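Local coordinates for proliferating cell nuclear antigen (Entamoeba histolytica, PDB 3P91), which probably encircles DNA as a ring of three subunits and raises the processivity of DNA polymerase delta during replication, at residues Val20-Ser23 / Leu24-Thr27; Gly74-Leu77 / Thr78-Ser81. One frame throughout, in Å; residues are numbered along the deposited sequence.

Interaction 1 lies toward the C-terminal end of helix 14-25, and interaction 2 is the capped start of helix 77-84, where strand 71-76 runs into it; their centres are about 10 Å apart. The two helices pack directly on each other. Val21 CG2 meets Leu80 CD2 at 3.5 Å, and Lys25 CB lies 3.6 Å from Leu77 CB. Lys25 CE also passes 3.6 Å from Ser81 OG, and Glu22 too packs on Ser81. Both helices belong to the N-terminal half of the subunit. In proteins of this family such helices line the inner wall of the ring, across the face of the sheets, and the DNA passes through its centre.

Interaction 1: residues Val20-Ser23 / Leu24-Thr27; sequences VVES and LKST
Glu22 and Lys25 turn their charged ends onto each other by bending at different points: the glutamate folds early, at chi2 (-41°), while the lysine runs extended through its middle and folds only at the last torsion, chi4 (-64°). The two side chains then lie alongside, pointing the same way, and NZ of Lys25 comes to 3.0 Å from OE2 of Glu22. This is a salt bridge, though weak as a hydrogen bond, and it uses one carboxylate oxygen, since OE1 of Glu22 stays 3.9 Å from NZ of Lys25. Beneath it run the backbone bonds of an alpha-helix, Leu24 N to Val20 O at 2.8 Å and Lys25 N to Val21 O at 3.0 Å. This is the last part of helix 14-25, which in the PCNA fold packs across the sheet, and its buried side carries Val20 and Leu24. These two point the same way, CG1 of Val20 resting 3.9 Å from CD1 of Leu24, against Leu55 and Val53 of strand 52-57. Ser23 OG bonds back to the carbonyl of Arg19. Near the helix end, Leu24 O accepts twice from one residue: Thr27 N at 3.1 Å and Thr27 OG1 at 3.2 Å reach it from the same face of its plane, which ties down the hydroxyl as well as the main chain of the buried Thr27.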
# COMPACT_ATOMS: atom_id res chain seq x y z
N VAL A 20 -22.20 4.67 -3.57
CA VAL A 20 -22.83 5.13 -4.79
C VAL A 20 -21.86 6.00 -5.59
O VAL A 20 -21.62 5.75 -6.77
CB VAL A 20 -24.10 5.93 -4.46
CG1 VAL A 20 -24.51 6.82 -5.62
CG2 VAL A 20 -25.21 4.98 -4.07
N VAL A 21 -21.30 7.00 -4.93
CA VAL A 21 -20.41 7.96 -5.57
C VAL A 21 -19.10 7.37 -6.11
O VAL A 21 -18.60 7.81 -7.16
CB VAL A 21 -20.15 9.17 -4.64
CG1 VAL A 21 -19.08 10.07 -5.22
CG2 VAL A 21 -21.44 9.92 -4.44
N GLU A 22 -18.53 6.39 -5.42
CA GLU A 22 -17.37 5.67 -5.96
C GLU A 22 -17.73 4.92 -7.23
O GLU A 22 -17.10 5.09 -8.27
CB GLU A 22 -16.84 4.68 -4.93
CG GLU A 22 -16.08 5.35 -3.82
CD GLU A 22 -15.20 6.45 -4.36
OE1 GLU A 22 -15.43 7.62 -3.99
OE2 GLU A 22 -14.29 6.15 -5.16
N SER A 23 -18.74 4.07 -7.12
CA SER A 23 -19.21 3.29 -8.25
C SER A 23 -19.48 4.20 -9.43
O SER A 23 -19.08 3.92 -10.55
CB SER A 23 -20.48 2.55 -7.86
OG SER A 23 -20.26 1.83 -6.65
N LEU A 24 -20.15 5.31 -9.16
CA LEU A 24 -20.52 6.25 -10.20
C LEU A 24 -19.32 6.84 -10.88
O LEU A 24 -19.29 6.97 -12.10
CB LEU A 24 -21.32 7.39 -9.60
CG LEU A 24 -22.84 7.26 -9.55
CD1 LEU A 24 -23.43 8.54 -8.99
CD2 LEU A 24 -23.41 6.96 -10.92
N LYS A 25 -18.34 7.23 -10.09
CA LYS A 25 -17.28 8.09 -10.59
C LYS A 25 -16.24 7.33 -11.41
O LYS A 25 -15.45 7.93 -12.13
CB LYS A 25 -16.66 8.88 -9.44
CG LYS A 25 -15.28 8.47 -9.01
CD LYS A 25 -14.65 9.61 -8.22
CE LYS A 25 -13.19 9.36 -7.93
NZ LYS A 25 -13.04 8.18 -7.06
N SER A 26 -16.29 6.00 -11.32
CA SER A 26 -15.49 5.13 -12.17
C SER A 26 -15.98 5.14 -13.63
O SER A 26 -15.22 4.80 -14.53
CB SER A 26 -15.52 3.69 -11.64
OG SER A 26 -14.91 3.59 -10.36
N THR A 27 -17.23 5.52 -13.85
CA THR A 27 -17.79 5.46 -15.20
C THR A 27 -18.22 6.82 -15.76
O THR A 27 -18.39 6.98 -16.96
CB THR A 27 -18.98 4.49 -15.25
OG1 THR A 27 -20.04 5.02 -14.46
CG2 THR A 27 -18.57 3.12 -14.71

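Interaction 2: residues Gly74-Leu77 / Thr78-Ser81; sequences GINL and THLS
OD1 of Asn76 is gripped by two backbone N-H groups of the first helical turn. His79 N gives it the sounder bond, 3.0 Å long, although the donor sits well above the plane of the amide carbonyl; Thr78 N is nearer, 2.8 Å from OD1 of Asn76, but badly angled and weak. The side chain gets there because CG stands anti to the residue's own N (chi1 179°), which carries the amide forward under the start of the helix. There it does a second job. The amide plane and the imidazole of His79 are only 4° apart, a flat stack with CG of Asn76 lying 3.7 Å above the ring and over its centre. ND2 of Asn76 lies 3.8 Å from CE1 of His79, and CB of Asn76 adds an off-centre CH-pi contact. The bond to the backbone and the stack on the ring together should fix the rotation of the amide. His79 also packs against Met180 of a second subunit, so the capped turn lies at the edge of a subunit interface. The main-chain oxygen of Asn76 is used too, taking Leu80 N at 3.1 Å, and one residue further on Ser81 N bonds to Leu77 O at 3.0 Å. On the buried side Ile75, still in the strand, crosses Leu80 obliquely, its CG2 4.0 Å from CD2 of Leu80. Leu77 packs on Thr31 and Phe33 of strand 30-36 and on Lys25 of helix 14-25. An asparagine N-cap, accepting from the second and third residues after it, is a classic way to start a helix, here where strand 71-76 passes directly into helix 77-84 of the PCNA N-terminal domain.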
# COMPACT_ATOMS: atom_id res chain seq x y z
N GLY A 74 -26.07 19.61 -10.45
CA GLY A 74 -24.92 19.32 -11.30
C GLY A 74 -23.69 19.04 -10.47
O GLY A 74 -23.10 19.94 -9.89
N ILE A 75 -23.28 17.78 -10.44
CA ILE A 75 -22.25 17.33 -9.50
C ILE A 75 -20.98 16.77 -10.14
O ILE A 75 -21.03 15.82 -10.91
CB ILE A 75 -22.83 16.29 -8.53
CG1 ILE A 75 -23.65 16.99 -7.45
CG2 ILE A 75 -21.72 15.48 -7.91
CD1 ILE A 75 -24.38 16.05 -6.55
N ASN A 76 -19.84 17.37 -9.80
CA ASN A 76 -18.53 16.83 -10.14
C ASN A 76 -18.17 15.74 -9.14
O ASN A 76 -17.90 16.02 -7.97
CB ASN A 76 -17.45 17.92 -10.14
CG ASN A 76 -16.07 17.38 -10.48
OD1 ASN A 76 -15.62 16.38 -9.92
ND2 ASN A 76 -15.39 18.04 -11.40
N LEU A 77 -18.18 14.49 -9.61
CA LEU A 77 -18.04 13.34 -8.74
C LEU A 77 -16.64 13.22 -8.13
O LEU A 77 -16.47 12.65 -7.05
CB LEU A 77 -18.43 12.06 -9.48
CG LEU A 77 -19.93 12.02 -9.76
CD1 LEU A 77 -20.25 11.25 -11.01
CD2 LEU A 77 -20.69 11.46 -8.57
N THR A 78 -15.65 13.77 -8.81
CA THR A 78 -14.31 13.81 -8.26
C THR A 78 -14.31 14.66 -6.98
O THR A 78 -13.70 14.29 -5.98
CB THR A 78 -13.28 14.35 -9.28
OG1 THR A 78 -13.06 13.37 -10.30
CG2 THR A 78 -11.96 14.65 -8.60
N HIS A 79 -15.03 15.77 -7.02
CA HIS A 79 -15.07 16.65 -5.86
C HIS A 79 -15.91 16.10 -4.72
O HIS A 79 -15.59 16.30 -3.55
CB HIS A 79 -15.55 18.04 -6.26
CG HIS A 79 -14.65 18.71 -7.24
ND1 HIS A 79 -14.97 19.89 -7.88
CD2 HIS A 79 -13.42 18.35 -7.69
CE1 HIS A 79 -13.98 20.23 -8.68
NE2 HIS A 79 -13.03 19.31 -8.59
N LEU A 80 -16.98 15.38 -5.06
CA LEU A 80 -17.85 14.80 -4.05
C LEU A 80 -17.19 13.62 -3.33
O LEU A 80 -17.37 13.45 -2.13
CB LEU A 80 -19.18 14.38 -4.67
CG LEU A 80 -20.20 13.69 -3.75
CD1 LEU A 80 -20.50 14.56 -2.55
CD2 LEU A 80 -21.47 13.39 -4.51
N SER A 81 -16.43 12.81 -4.05
CA SER A 81 -15.80 11.65 -3.43
C SER A 81 -14.72 12.11 -2.45
O SER A 81 -14.61 11.58 -1.34
CB SER A 81 -15.24 10.68 -4.47
OG SER A 81 -13.91 11.00 -4.81